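Local coordinates for molybdopterin-guanine dinucleotide biosynthesis protein B (MobB) (Archaeoglobus fulgidus, PDB 2F1R) that probably binds GTP through a P-loop and takes part in making the molybdopterin-guanine dinucleotide form of the molybdenum cofactor, at residues A[10-13]-A[14-17]; A[77-80]-A[81-85]; A[120-123]-A[124-127]. One frame throughout, in Å; residues are numbered along the deposited sequence.

Contact 1. Residues A[10-13]-A[14-17]; sequences TSDS and GKTT
Ser-11 and Gly-14 meet in a local helix-start contact, the first turn of helix 12-28, where the chain leaving strand 4-9 bends into the helix. Ser-11 holds the N-cap position. With its hydroxyl swung anti to the backbone N (chi1 -179°), Ser-11 OG points on into the first turn and accepts from Gly-14 N at 3.2 Å. The carbonyl of the same residue starts the regular helical pattern, Ser-11 O taking Lys-15 N at 3.0 Å. At the next residue, Asp-12 O is gripped twice: Thr-16 N and, at 3.0 Å, Thr-16 OG1 reach it from opposite faces of its carbonyl plane. Lys-15 runs its aliphatic part past the helix start, Lys-15 CG lying 3.4 Å from Ser-11 O, and then bends at chi3 (-104°). The salt bridge from Lys-15 NZ to Asp-12 OD1, at 3.7 Å, is long and doubtful, because the place of NZ is less sure. A water links Ser-13 OG and Thr-17 OG1. The Gly-Lys-Thr run after a strand and loop fits a P-loop (Walker A), consistent with the GTP binding expected of this family, in which the backbone amides and the lysine would face the phosphates. Thr-10 pairs through its backbone with Val-114 of strand 111-114, while Thr-16 packs on Ile-56 of the second subunit and bonds weakly to Glu-102 at the end of strand 98-102.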
# COMPACT_ATOMS: atom_id res chain seq x y z
N THR A 10 -0.64 4.17 26.91
CA THR A 10 -2.03 4.24 27.32
C THR A 10 -2.90 5.30 26.63
O THR A 10 -4.14 5.26 26.73
CB THR A 10 -2.14 4.42 28.86
OG1 THR A 10 -1.51 5.65 29.23
CG2 THR A 10 -1.49 3.22 29.59
N SER A 11 -2.27 6.22 25.92
CA SER A 11 -3.03 7.26 25.20
C SER A 11 -2.89 7.14 23.68
O SER A 11 -1.86 7.49 23.13
CB SER A 11 -2.55 8.65 25.63
OG SER A 11 -3.33 9.61 24.92
N ASP A 12 -3.95 6.67 23.01
CA ASP A 12 -3.98 6.50 21.55
C ASP A 12 -3.57 7.80 20.87
O ASP A 12 -2.78 7.80 19.91
CB ASP A 12 -5.39 6.07 21.08
CG ASP A 12 -5.50 4.56 20.81
OD1 ASP A 12 -4.50 3.81 20.98
OD2 ASP A 12 -6.61 4.11 20.42
N SER A 13 -4.11 8.91 21.39
CA SER A 13 -3.96 10.22 20.78
C SER A 13 -2.56 10.75 21.02
O SER A 13 -2.02 11.45 20.17
CB SER A 13 -4.99 11.21 21.35
OG SER A 13 -4.49 11.93 22.47
N GLY A 14 -2.00 10.46 22.19
CA GLY A 14 -0.66 10.93 22.55
C GLY A 14 0.43 10.17 21.83
O GLY A 14 1.47 10.69 21.59
N LYS A 15 0.19 8.90 21.50
CA LYS A 15 1.13 8.18 20.64
C LYS A 15 1.16 8.85 19.26
O LYS A 15 2.23 9.21 18.74
CB LYS A 15 0.76 6.69 20.54
CG LYS A 15 0.85 5.94 21.86
CD LYS A 15 0.54 4.46 21.67
CE LYS A 15 -0.85 4.04 22.16
NZ LYS A 15 -1.16 2.54 21.93
N THR A 16 -0.03 9.08 18.69
CA THR A 16 -0.16 9.57 17.31
C THR A 16 0.43 10.96 17.25
O THR A 16 1.12 11.29 16.31
CB THR A 16 -1.64 9.54 16.80
OG1 THR A 16 -2.20 8.24 17.02
CG2 THR A 16 -1.75 9.86 15.29
N THR A 17 0.19 11.77 18.28
CA THR A 17 0.75 13.12 18.35
C THR A 17 2.27 13.15 18.46
O THR A 17 2.92 13.95 17.80
CB THR A 17 0.08 13.93 19.50
OG1 THR A 17 -1.21 14.35 19.05
CG2 THR A 17 0.89 15.19 19.91
O HOH W 1 -2.71 14.51 21.73

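Contact 2. Residues A[77-80]-A[81-85]; sequences VSEE and EGNDL
Ser-78 and Glu-81 bind each other reciprocally at the start of the short helix 79-82, the close-fitting half of the contact. Glu-81 OE1 accepts from Ser-78 N at 3.0 Å, the N-H coming from above the carboxylate plane, 48° out of it. In return Ser-78 OG takes a weak bond from Glu-81 N at 3.4 Å, and the same hydroxyl lies 3.2 Å from Glu-81 CG. This is a capping box, with Ser-78 as N-cap. The glutamate chain is extended beyond CG (chi2 169°), which carries its carboxylate back to the residue before the helix. Val-77 closes the inner side: its CB sits 3.5 Å from Glu-81 OE1 and its CG2 3.9 Å from Gly-82 CA, while Trp-87 of helix 85-93 lies against Val-77 and Glu-81. With an alanine at Glu-81, Ser-78 N would probably lose its acceptor and Val-77 the carboxylate against its CB. The C-terminal end of the helix is looser. Asn-83 N divides itself between Glu-79 O at 3.2 Å and a weaker bond to Glu-80 O. Exposed Glu-79 and Glu-80 both start out pointing away, though Glu-79 bends at chi2 and its end returns. Asp-84 OD1 caps the next helix at Trp-87 N.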
# COMPACT_ATOMS: atom_id res chain seq x y z
N VAL A 77 -4.60 -10.42 3.30
CA VAL A 77 -3.66 -11.24 4.06
C VAL A 77 -4.39 -12.28 4.93
O VAL A 77 -5.54 -12.08 5.25
CB VAL A 77 -2.73 -10.35 4.97
CG1 VAL A 77 -1.90 -9.44 4.10
CG2 VAL A 77 -3.55 -9.55 6.02
N SER A 78 -3.72 -13.38 5.29
CA SER A 78 -4.19 -14.16 6.43
C SER A 78 -4.08 -13.35 7.76
O SER A 78 -3.28 -12.41 7.85
CB SER A 78 -3.42 -15.49 6.55
OG SER A 78 -2.05 -15.29 6.90
N GLU A 79 -4.86 -13.71 8.78
CA GLU A 79 -4.73 -12.98 10.05
C GLU A 79 -3.28 -13.01 10.61
O GLU A 79 -2.82 -12.01 11.18
CB GLU A 79 -5.75 -13.44 11.12
CG GLU A 79 -5.44 -14.79 11.75
CD GLU A 79 -4.47 -14.76 12.99
OE1 GLU A 79 -4.50 -13.79 13.84
OE2 GLU A 79 -3.67 -15.74 13.13
N GLU A 80 -2.57 -14.11 10.43
CA GLU A 80 -1.24 -14.19 10.99
C GLU A 80 -0.27 -13.27 10.27
O GLU A 80 0.53 -12.62 10.93
CB GLU A 80 -0.75 -15.62 11.12
CG GLU A 80 -0.21 -16.27 9.86
CD GLU A 80 0.26 -17.73 10.13
OE1 GLU A 80 0.59 -18.06 11.35
OE2 GLU A 80 0.28 -18.52 9.13
N GLU A 81 -0.36 -13.20 8.94
CA GLU A 81 0.44 -12.27 8.13
C GLU A 81 0.26 -10.83 8.52
O GLU A 81 1.22 -10.08 8.61
CB GLU A 81 0.11 -12.41 6.66
CG GLU A 81 0.64 -13.69 6.04
CD GLU A 81 0.05 -13.91 4.64
OE1 GLU A 81 -0.93 -13.23 4.26
OE2 GLU A 81 0.58 -14.78 3.93
N GLY A 82 -0.97 -10.42 8.76
CA GLY A 82 -1.25 -9.02 9.09
C GLY A 82 -0.79 -8.67 10.49
O GLY A 82 -0.52 -7.51 10.77
N ASN A 83 -0.68 -9.68 11.36
CA ASN A 83 -0.24 -9.52 12.74
C ASN A 83 1.30 -9.63 12.88
O ASN A 83 1.85 -9.44 13.96
CB ASN A 83 -0.87 -10.61 13.62
CG ASN A 83 -2.29 -10.31 13.99
OD1 ASN A 83 -3.14 -11.19 13.93
ND2 ASN A 83 -2.55 -9.07 14.40
N ASP A 84 1.98 -9.92 11.78
CA ASP A 84 3.36 -10.31 11.82
C ASP A 84 4.24 -9.17 11.30
O ASP A 84 4.36 -8.97 10.08
CB ASP A 84 3.56 -11.57 11.00
CG ASP A 84 4.93 -12.19 11.19
OD1 ASP A 84 5.86 -11.44 11.46
OD2 ASP A 84 5.07 -13.42 11.02
N LEU A 85 4.84 -8.43 12.23
CA LEU A 85 5.67 -7.30 11.88
C LEU A 85 6.88 -7.63 10.98
O LEU A 85 7.28 -6.81 10.16
CB LEU A 85 6.16 -6.58 13.15
CG LEU A 85 5.26 -5.56 13.81
CD1 LEU A 85 5.91 -4.99 15.10
CD2 LEU A 85 4.89 -4.41 12.82

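Contact 3. Residues A[120-123]-A[124-127]; sequences EVEH and FRQG
The phenyl ring of Phe-124 lies against carbonyls of the 3-10 turn 120-123: His-123 O lies over one face, whereas Glu-120 O comes to the edge, near the ring plane, 3.2 Å from Phe-124 CD2. Its backbone closes the turn, Phe-124 N donating to Val-121 O at 3.1 Å from above the carbonyl plane. Arg-125, extended from CG to NE, crosses the folded chain of Glu-122, whose bend at chi2 (-57°) brings the carboxylate round to the guanidinium edge. Glu-122 OE2 takes Arg-125 NH2 on its syn side at 2.8 Å and, more weakly, Arg-125 NE at 2.9 Å, so one oxygen receives both N-H groups; the two flat groups are turned 32° apart. Gln-126, also bent at chi2, sends its amide back to the turn, Gln-126 NE2 reaching His-123 O at 3.2 Å. A water bridges this same pair, and another joins Glu-122 O to Arg-125 N. Arg-111 reaches across to bind Phe-124 O, and Val-121 packs on strand 129-133. The arrangement is that of a short 3-10 turn in the connection between strands 111-114 and 129-133, neighbours in the parallel sheet of a P-loop NTPase fold, with Phe-124 beside the probable P-loop.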
# COMPACT_ATOMS: atom_id res chain seq x y z
N GLU A 120 1.63 2.78 34.99
CA GLU A 120 1.25 2.15 33.72
C GLU A 120 2.45 1.56 32.95
O GLU A 120 2.26 0.73 32.09
CB GLU A 120 0.52 3.15 32.79
CG GLU A 120 -0.78 3.75 33.38
CD GLU A 120 -1.41 4.89 32.57
OE1 GLU A 120 -0.78 5.71 31.89
OE2 GLU A 120 -2.62 5.04 32.64
N VAL A 121 3.67 2.01 33.27
CA VAL A 121 4.90 1.51 32.58
C VAL A 121 5.02 -0.01 32.68
O VAL A 121 5.46 -0.66 31.72
CB VAL A 121 6.22 2.17 33.13
CG1 VAL A 121 7.51 1.52 32.44
CG2 VAL A 121 6.21 3.68 32.90
N GLU A 122 4.54 -0.56 33.80
CA GLU A 122 4.69 -1.99 34.11
C GLU A 122 4.00 -2.90 33.11
O GLU A 122 4.29 -4.07 33.04
CB GLU A 122 4.23 -2.30 35.54
CG GLU A 122 5.19 -1.80 36.64
CD GLU A 122 6.61 -2.37 36.47
OE1 GLU A 122 6.76 -3.62 36.52
OE2 GLU A 122 7.56 -1.57 36.26
N HIS A 123 3.07 -2.36 32.34
CA HIS A 123 2.24 -3.12 31.41
C HIS A 123 2.82 -3.18 30.02
O HIS A 123 2.20 -3.77 29.13
CB HIS A 123 0.86 -2.49 31.31
CG HIS A 123 0.03 -2.74 32.52
ND1 HIS A 123 -0.51 -3.97 32.79
CD2 HIS A 123 -0.28 -1.94 33.57
CE1 HIS A 123 -1.14 -3.92 33.95
NE2 HIS A 123 -0.99 -2.71 34.46
N PHE A 124 3.99 -2.56 29.84
CA PHE A 124 4.67 -2.49 28.55
C PHE A 124 6.09 -3.04 28.56
O PHE A 124 6.91 -2.58 27.80
CB PHE A 124 4.60 -1.05 27.98
CG PHE A 124 3.17 -0.55 27.86
CD1 PHE A 124 2.39 -0.89 26.76
CD2 PHE A 124 2.58 0.19 28.91
CE1 PHE A 124 1.05 -0.47 26.67
CE2 PHE A 124 1.23 0.62 28.82
CZ PHE A 124 0.47 0.28 27.70
N ARG A 125 6.33 -4.07 29.37
CA ARG A 125 7.62 -4.73 29.49
C ARG A 125 7.86 -5.90 28.54
O ARG A 125 8.73 -6.73 28.81
CB ARG A 125 7.84 -5.21 30.95
CG ARG A 125 7.78 -4.10 31.98
CD ARG A 125 8.25 -4.51 33.42
NE ARG A 125 8.54 -3.24 34.11
CZ ARG A 125 9.72 -2.58 34.09
NH1 ARG A 125 10.78 -3.11 33.49
NH2 ARG A 125 9.85 -1.40 34.70
N GLN A 126 7.12 -6.01 27.44
CA GLN A 126 7.27 -7.14 26.51
C GLN A 126 8.54 -7.08 25.64
O GLN A 126 9.00 -8.10 25.11
CB GLN A 126 6.04 -7.26 25.61
CG GLN A 126 4.69 -7.41 26.39
CD GLN A 126 4.00 -6.09 26.66
OE1 GLN A 126 4.58 -5.01 26.50
NE2 GLN A 126 2.75 -6.15 27.12
N GLY A 127 9.09 -5.88 25.48
CA GLY A 127 10.41 -5.71 24.86
C GLY A 127 11.24 -4.74 25.66
O GLY A 127 10.81 -4.29 26.72
O HOH W 2 4.40 -5.85 30.78
O HOH W 3 1.36 -4.16 26.31

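Overall arrangement
Along the chain the three contacts follow in series, none nested in or crossing another, and each closes a short local turn. Contact 1 opens helix 12-28 directly after the first strand of the central parallel sheet. Contact 2 comes after the antiparallel hairpin 62-66 and 70-76 and turns the chain toward helix 85-93; its centre is about 23 Å from those of the other two. Contact 3, between strands 111-114 and 129-133, returns to the probable nucleotide loop: Thr-10 OG1 lies 2.8 Å from Glu-120 OE1, a probable hydrogen bond, and Thr-10 CG2 packs on Phe-124 CE2. Contacts 1 and 3 thus join two loops of the parallel sheet, while contact 2 touches neither.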